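Local coordinates for BepE protein (Bartonella henselae str. Houston-1, PDB 4YK3) that is a VirB-translocated type IV secretion effector whose BID domain, the part modelled here, probably carries the signal for delivery into host cells, at residues P32-Y37 with D114-A119; Q39-W44 with C110-G115. All blocks are in the same frame, centred on the assembly; numbering follows the deposited sequence.

Contact 1: P32-Y37 with D114-A119; sequences PLVQAY and DGYTSA
The Y37 ring lies flat on the backbone of G115, which has no side chain to hold it off. G115 CA sits 3.7 Å from the centroid of the Y37 ring and only 11° off the ring normal, a CH-pi contact over the face. The same face covers the peptide that follows, so that G115 O comes within 3.4 Å of Y37 CD2. Chi1 (-82°) puts Y37 CG beside its own backbone N, anti to the carbonyl carbon, on a bond that already points toward the other helix. The root of the side chain is packed as closely as the ring, Y37 CB being 3.5 Å from Y116 CA.

Y116 works the other way round: its ring is met at an edge. V34 O is in the plane of that ring, 3.7 Å from Y116 CD1, and V34 CG1 reaches Y116 CE1 at 3.8 Å as the two side chains cross obliquely. The second branch of V34, CG2, turns to A119. A119 CB points across the interface and approaches Y37 CD2 to 4.0 Å, obliquely to the ring, with L33 CB beside it.

The two helices run nearly antiparallel, at 155°, and their axes come within 8.6 Å, a spacing that fits the glycine and alanine facing Y37. Helix 56-64 packs over the buried side, where L63 touches both V34 and Y116. Y116 OH ends in a hydrogen bond to M59 O of that helix, tying a third helix to this pair in the four-helix bundle of the BID domain.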
loop_
_atom_site.group_PDB
_atom_site.type_symbol
_atom_site.label_atom_id
_atom_site.label_comp_id
_atom_site.label_asym_id
_atom_site.label_seq_id
_atom_site.Cartn_x
_atom_site.Cartn_y
_atom_site.Cartn_z
ATOM N N PRO A 32 -8.424 7.351 8.737
ATOM C CA PRO A 32 -7.860 6.321 9.616
ATOM C C PRO A 32 -7.520 5.021 8.894
ATOM O O PRO A 32 -6.437 4.491 9.113
ATOM C CB PRO A 32 -8.968 6.100 10.663
ATOM C CG PRO A 32 -10.188 6.790 10.124
ATOM C CD PRO A 32 -9.695 7.890 9.260
ATOM N N LEU A 33 -8.413 4.522 8.046
ATOM C CA LEU A 33 -8.121 3.292 7.327
ATOM C C LEU A 33 -6.950 3.470 6.354
ATOM O O LEU A 33 -6.122 2.578 6.190
ATOM C CB LEU A 33 -9.344 2.811 6.565
ATOM C CG LEU A 33 -10.601 2.547 7.379
ATOM C CD1 LEU A 33 -11.718 2.185 6.425
ATOM C CD2 LEU A 33 -10.348 1.427 8.375
ATOM N N VAL A 34 -6.896 4.620 5.696
ATOM C CA VAL A 34 -5.854 4.874 4.711
ATOM C C VAL A 34 -4.507 4.888 5.406
ATOM O O VAL A 34 -3.565 4.231 4.963
ATOM C CB VAL A 34 -6.128 6.185 3.962
ATOM C CG1 VAL A 34 -4.895 6.639 3.156
ATOM C CG2 VAL A 34 -7.346 6.003 3.069
ATOM N N GLN A 35 -4.429 5.610 6.518
ATOM C CA GLN A 35 -3.204 5.662 7.304
ATOM C C GLN A 35 -2.791 4.286 7.815
ATOM O O GLN A 35 -1.631 3.903 7.697
ATOM C CB GLN A 35 -3.361 6.618 8.484
ATOM C CG GLN A 35 -3.111 8.061 8.127
ATOM C CD GLN A 35 -3.096 8.964 9.352
ATOM O OE1 GLN A 35 -3.268 8.498 10.481
ATOM N NE2 GLN A 35 -2.888 10.261 9.134
ATOM N N ALA A 36 -3.743 3.554 8.388
ATOM C CA ALA A 36 -3.463 2.248 8.972
ATOM C C ALA A 36 -2.911 1.273 7.932
ATOM O O ALA A 36 -1.927 0.572 8.184
ATOM C CB ALA A 36 -4.725 1.682 9.620
ATOM N N TYR A 37 -3.541 1.224 6.763
ATOM C CA TYR A 37 -3.068 0.338 5.703
ATOM C C TYR A 37 -1.722 0.787 5.135
ATOM O O TYR A 37 -0.884 -0.042 4.803
ATOM C CB TYR A 37 -4.099 0.242 4.577
ATOM C CG TYR A 37 -5.206 -0.752 4.871
ATOM C CD1 TYR A 37 -4.912 -2.085 5.081
ATOM C CD2 TYR A 37 -6.539 -0.357 4.945
ATOM C CE1 TYR A 37 -5.896 -3.004 5.359
ATOM C CE2 TYR A 37 -7.546 -1.288 5.213
ATOM C CZ TYR A 37 -7.212 -2.603 5.427
ATOM O OH TYR A 37 -8.171 -3.547 5.701
ATOM N N ASP A 114 -3.814 -4.372 -1.165
ATOM C CA ASP A 114 -5.216 -4.433 -1.552
ATOM C C ASP A 114 -6.067 -3.605 -0.603
ATOM O O ASP A 114 -6.935 -2.858 -1.032
ATOM C CB ASP A 114 -5.724 -5.875 -1.553
ATOM C CG ASP A 114 -5.276 -6.640 -2.764
ATOM O OD1 ASP A 114 -4.212 -6.289 -3.311
ATOM O OD2 ASP A 114 -5.975 -7.597 -3.165
ATOM N N GLY A 115 -5.821 -3.772 0.692
ATOM C CA GLY A 115 -6.507 -3.005 1.719
ATOM C C GLY A 115 -6.284 -1.506 1.557
ATOM O O GLY A 115 -7.239 -0.724 1.613
ATOM N N TYR A 116 -5.029 -1.109 1.336
ATOM C CA TYR A 116 -4.712 0.299 1.113
ATOM C C TYR A 116 -5.452 0.886 -0.091
ATOM O O TYR A 116 -6.099 1.933 0.020
ATOM C CB TYR A 116 -3.199 0.504 0.909
ATOM C CG TYR A 116 -2.862 1.947 0.606
ATOM C CD1 TYR A 116 -2.814 2.905 1.625
ATOM C CD2 TYR A 116 -2.623 2.364 -0.693
ATOM C CE1 TYR A 116 -2.518 4.240 1.347
ATOM C CE2 TYR A 116 -2.342 3.700 -0.985
ATOM C CZ TYR A 116 -2.286 4.626 0.035
ATOM O OH TYR A 116 -1.999 5.935 -0.261
ATOM N N THR A 117 -5.336 0.234 -1.247
ATOM C CA THR A 117 -5.864 0.822 -2.475
ATOM C C THR A 117 -7.402 0.793 -2.475
ATOM O O THR A 117 -8.046 1.710 -2.986
ATOM C CB THR A 117 -5.299 0.120 -3.741
ATOM O OG1 THR A 117 -5.590 -1.279 -3.695
ATOM C CG2 THR A 117 -3.787 0.311 -3.821
ATOM N N SER A 118 -7.993 -0.238 -1.880
ATOM C CA SER A 118 -9.447 -0.256 -1.724
ATOM C C SER A 118 -9.915 0.834 -0.754
ATOM O O SER A 118 -10.942 1.478 -0.982
ATOM C CB SER A 118 -9.923 -1.622 -1.237
ATOM O OG SER A 118 -9.546 -2.629 -2.156
ATOM N N ALA A 119 -9.165 1.049 0.325
ATOM C CA ALA A 119 -9.555 2.071 1.295
ATOM C C ALA A 119 -9.468 3.462 0.669
ATOM O O ALA A 119 -10.320 4.313 0.918
ATOM C CB ALA A 119 -8.698 1.993 2.532
#

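Contact 2: Q39-W44 with C110-G115; sequences QEVMHW and CQALDG
Beside the A112 methyl stands the indole of W44, with A112 CB 4.1 Å from W44 CD1 and oblique to the ring. One face of the indole is taken by H43, whose CD2 lies 3.6 Å above the W44 plane and over its centre. W44 CE2 in turn is in the plane of the imidazole, at its edge. At the rim of the indole, in its plane, is E40 CG. The ring of H108, one turn before A112, also stacks on W44.

E40 stands beside the indole on the same helix, and both reach the A112 methyl. Its CG, anti to the backbone N (chi1 -162°), touches A112 CB at 3.6 Å, while the bend at chi2 carries the carboxylate away from the facing helix. There W44 NE1 donates to E40 OE2 over 3.2 Å, in a bond moderately bent at an N-H...O angle of 148°. The donor meets the oxygen on its anti side, 28° out of the carboxylate plane.

V41 makes the deeper part of the contact with a single branch. Its CG2 rests 3.6 Å from A112 O and 4.0 Å from A112 CB, and it reaches L113 CD1 at 4.0 Å as well. L72 and V76 of helix 69-78 touch L113, and M59 of helix 56-64 touches V41, extending this apolar patch into the bundle core.

Across the interface, then, the side chains are joined by van der Waals packing round one small alanine. The polar link stays within helix 32-49, joining W44 to E40 one turn earlier, and adds nothing directly across the interface.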
loop_
_atom_site.group_PDB
_atom_site.type_symbol
_atom_site.label_atom_id
_atom_site.label_comp_id
_atom_site.label_asym_id
_atom_site.label_seq_id
_atom_site.Cartn_x
_atom_site.Cartn_y
_atom_site.Cartn_z
ATOM N N GLN A 39 0.710 2.309 6.758
ATOM C CA GLN A 39 1.668 1.784 7.724
ATOM C C GLN A 39 1.858 0.273 7.610
ATOM O O GLN A 39 2.968 -0.239 7.794
ATOM C CB GLN A 39 1.246 2.139 9.141
ATOM C CG GLN A 39 1.399 3.612 9.462
ATOM C CD GLN A 39 2.830 4.090 9.291
ATOM O OE1 GLN A 39 3.703 3.783 10.106
ATOM N NE2 GLN A 39 3.078 4.849 8.228
ATOM N N GLU A 40 0.775 -0.432 7.300
ATOM C CA GLU A 40 0.818 -1.882 7.125
ATOM C C GLU A 40 1.651 -2.281 5.907
ATOM O O GLU A 40 2.466 -3.205 5.961
ATOM C CB GLU A 40 -0.604 -2.430 6.980
ATOM C CG GLU A 40 -0.714 -3.904 7.216
ATOM C CD GLU A 40 -0.639 -4.257 8.683
ATOM O OE1 GLU A 40 -0.899 -3.359 9.505
ATOM O OE2 GLU A 40 -0.320 -5.425 9.000
ATOM N N VAL A 41 1.417 -1.590 4.795
ATOM C CA VAL A 41 2.196 -1.800 3.589
ATOM C C VAL A 41 3.685 -1.588 3.886
ATOM O O VAL A 41 4.506 -2.388 3.462
ATOM C CB VAL A 41 1.705 -0.876 2.453
ATOM C CG1 VAL A 41 2.691 -0.866 1.278
ATOM C CG2 VAL A 41 0.318 -1.319 1.981
ATOM N N MET A 42 4.034 -0.528 4.620
ATOM C CA MET A 42 5.452 -0.255 4.864
ATOM C C MET A 42 6.085 -1.355 5.705
ATOM O O MET A 42 7.246 -1.720 5.493
ATOM C CB MET A 42 5.654 1.095 5.556
ATOM C CG MET A 42 5.221 2.280 4.712
ATOM S SD MET A 42 5.412 3.846 5.570
ATOM C CE MET A 42 7.176 3.848 5.914
ATOM N N HIS A 43 5.331 -1.860 6.677
ATOM C CA HIS A 43 5.836 -2.937 7.518
ATOM C C HIS A 43 6.195 -4.151 6.660
ATOM O O HIS A 43 7.279 -4.711 6.768
ATOM C CB HIS A 43 4.807 -3.331 8.577
ATOM C CG HIS A 43 5.169 -4.574 9.328
ATOM N ND1 HIS A 43 6.067 -4.578 10.373
ATOM C CD2 HIS A 43 4.763 -5.856 9.177
ATOM C CE1 HIS A 43 6.193 -5.807 10.840
ATOM N NE2 HIS A 43 5.410 -6.602 10.133
ATOM N N TRP A 44 5.280 -4.551 5.794
ATOM C CA TRP A 44 5.509 -5.744 5.015
ATOM C C TRP A 44 6.513 -5.494 3.882
ATOM O O TRP A 44 7.166 -6.441 3.438
ATOM C CB TRP A 44 4.177 -6.308 4.488
ATOM C CG TRP A 44 3.323 -6.850 5.616
ATOM C CD1 TRP A 44 2.160 -6.309 6.084
ATOM C CD2 TRP A 44 3.593 -7.993 6.454
ATOM N NE1 TRP A 44 1.691 -7.038 7.133
ATOM C CE2 TRP A 44 2.544 -8.075 7.390
ATOM C CE3 TRP A 44 4.616 -8.947 6.499
ATOM C CZ2 TRP A 44 2.476 -9.083 8.368
ATOM C CZ3 TRP A 44 4.556 -9.941 7.466
ATOM C CH2 TRP A 44 3.488 -10.008 8.380
ATOM N N CYS A 110 0.574 -8.305 -0.103
ATOM C CA CYS A 110 -0.482 -8.173 -1.105
ATOM C C CYS A 110 -1.846 -7.797 -0.487
ATOM O O CYS A 110 -2.542 -6.926 -1.006
ATOM C CB CYS A 110 -0.604 -9.471 -1.900
ATOM S SG CYS A 110 0.906 -9.803 -2.834
ATOM N N GLN A 111 -2.200 -8.443 0.618
ATOM C CA GLN A 111 -3.404 -8.098 1.374
ATOM C C GLN A 111 -3.368 -6.662 1.866
ATOM O O GLN A 111 -4.338 -5.945 1.729
ATOM C CB GLN A 111 -3.581 -9.001 2.590
ATOM C CG GLN A 111 -3.835 -10.455 2.321
ATOM C CD GLN A 111 -4.151 -11.204 3.607
ATOM O OE1 GLN A 111 -3.581 -12.258 3.881
ATOM N NE2 GLN A 111 -5.045 -10.641 4.413
ATOM N N ALA A 112 -2.254 -6.261 2.474
ATOM C CA ALA A 112 -2.132 -4.917 3.014
ATOM C C ALA A 112 -2.292 -3.892 1.904
ATOM O O ALA A 112 -2.948 -2.871 2.086
ATOM C CB ALA A 112 -0.814 -4.743 3.709
ATOM N N LEU A 113 -1.732 -4.201 0.741
ATOM C CA LEU A 113 -1.775 -3.301 -0.405
ATOM C C LEU A 113 -3.160 -3.220 -1.037
ATOM O O LEU A 113 -3.609 -2.136 -1.419
ATOM C CB LEU A 113 -0.755 -3.741 -1.451
ATOM C CG LEU A 113 -0.443 -2.749 -2.572
ATOM C CD1 LEU A 113 0.023 -1.417 -2.023
ATOM C CD2 LEU A 113 0.650 -3.343 -3.460
ATOM N N ASP A 114 -3.814 -4.372 -1.165
ATOM C CA ASP A 114 -5.216 -4.433 -1.552
ATOM C C ASP A 114 -6.067 -3.605 -0.603
ATOM O O ASP A 114 -6.935 -2.858 -1.032
ATOM C CB ASP A 114 -5.724 -5.875 -1.553
ATOM C CG ASP A 114 -5.276 -6.640 -2.764
ATOM O OD1 ASP A 114 -4.212 -6.289 -3.311
ATOM O OD2 ASP A 114 -5.975 -7.597 -3.165
ATOM N N GLY A 115 -5.821 -3.772 0.692
ATOM C CA GLY A 115 -6.507 -3.005 1.719
ATOM C C GLY A 115 -6.284 -1.506 1.557
ATOM O O GLY A 115 -7.239 -0.724 1.613
#

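In the fold
From the N terminus the chain passes helix 21-30 and enters helix 32-49, which supplies P32-Y37 and then Q39-W44. It continues through helices 56-64 and 69-78 and the small 90-91/94-95 hairpin before helix 97-129 brings it back. Contact 2 closes the shorter loop, with 65 residues between its segments. Contact 1 closes the longer one, with 76, and encloses it, as expected of an antiparallel pair. The two share D114 and G115, and their centres are about 8 Å apart. They also touch directly: Y37 packs on A112 O, and Y116 on V41. Together they form one continuous seam between the two long helices.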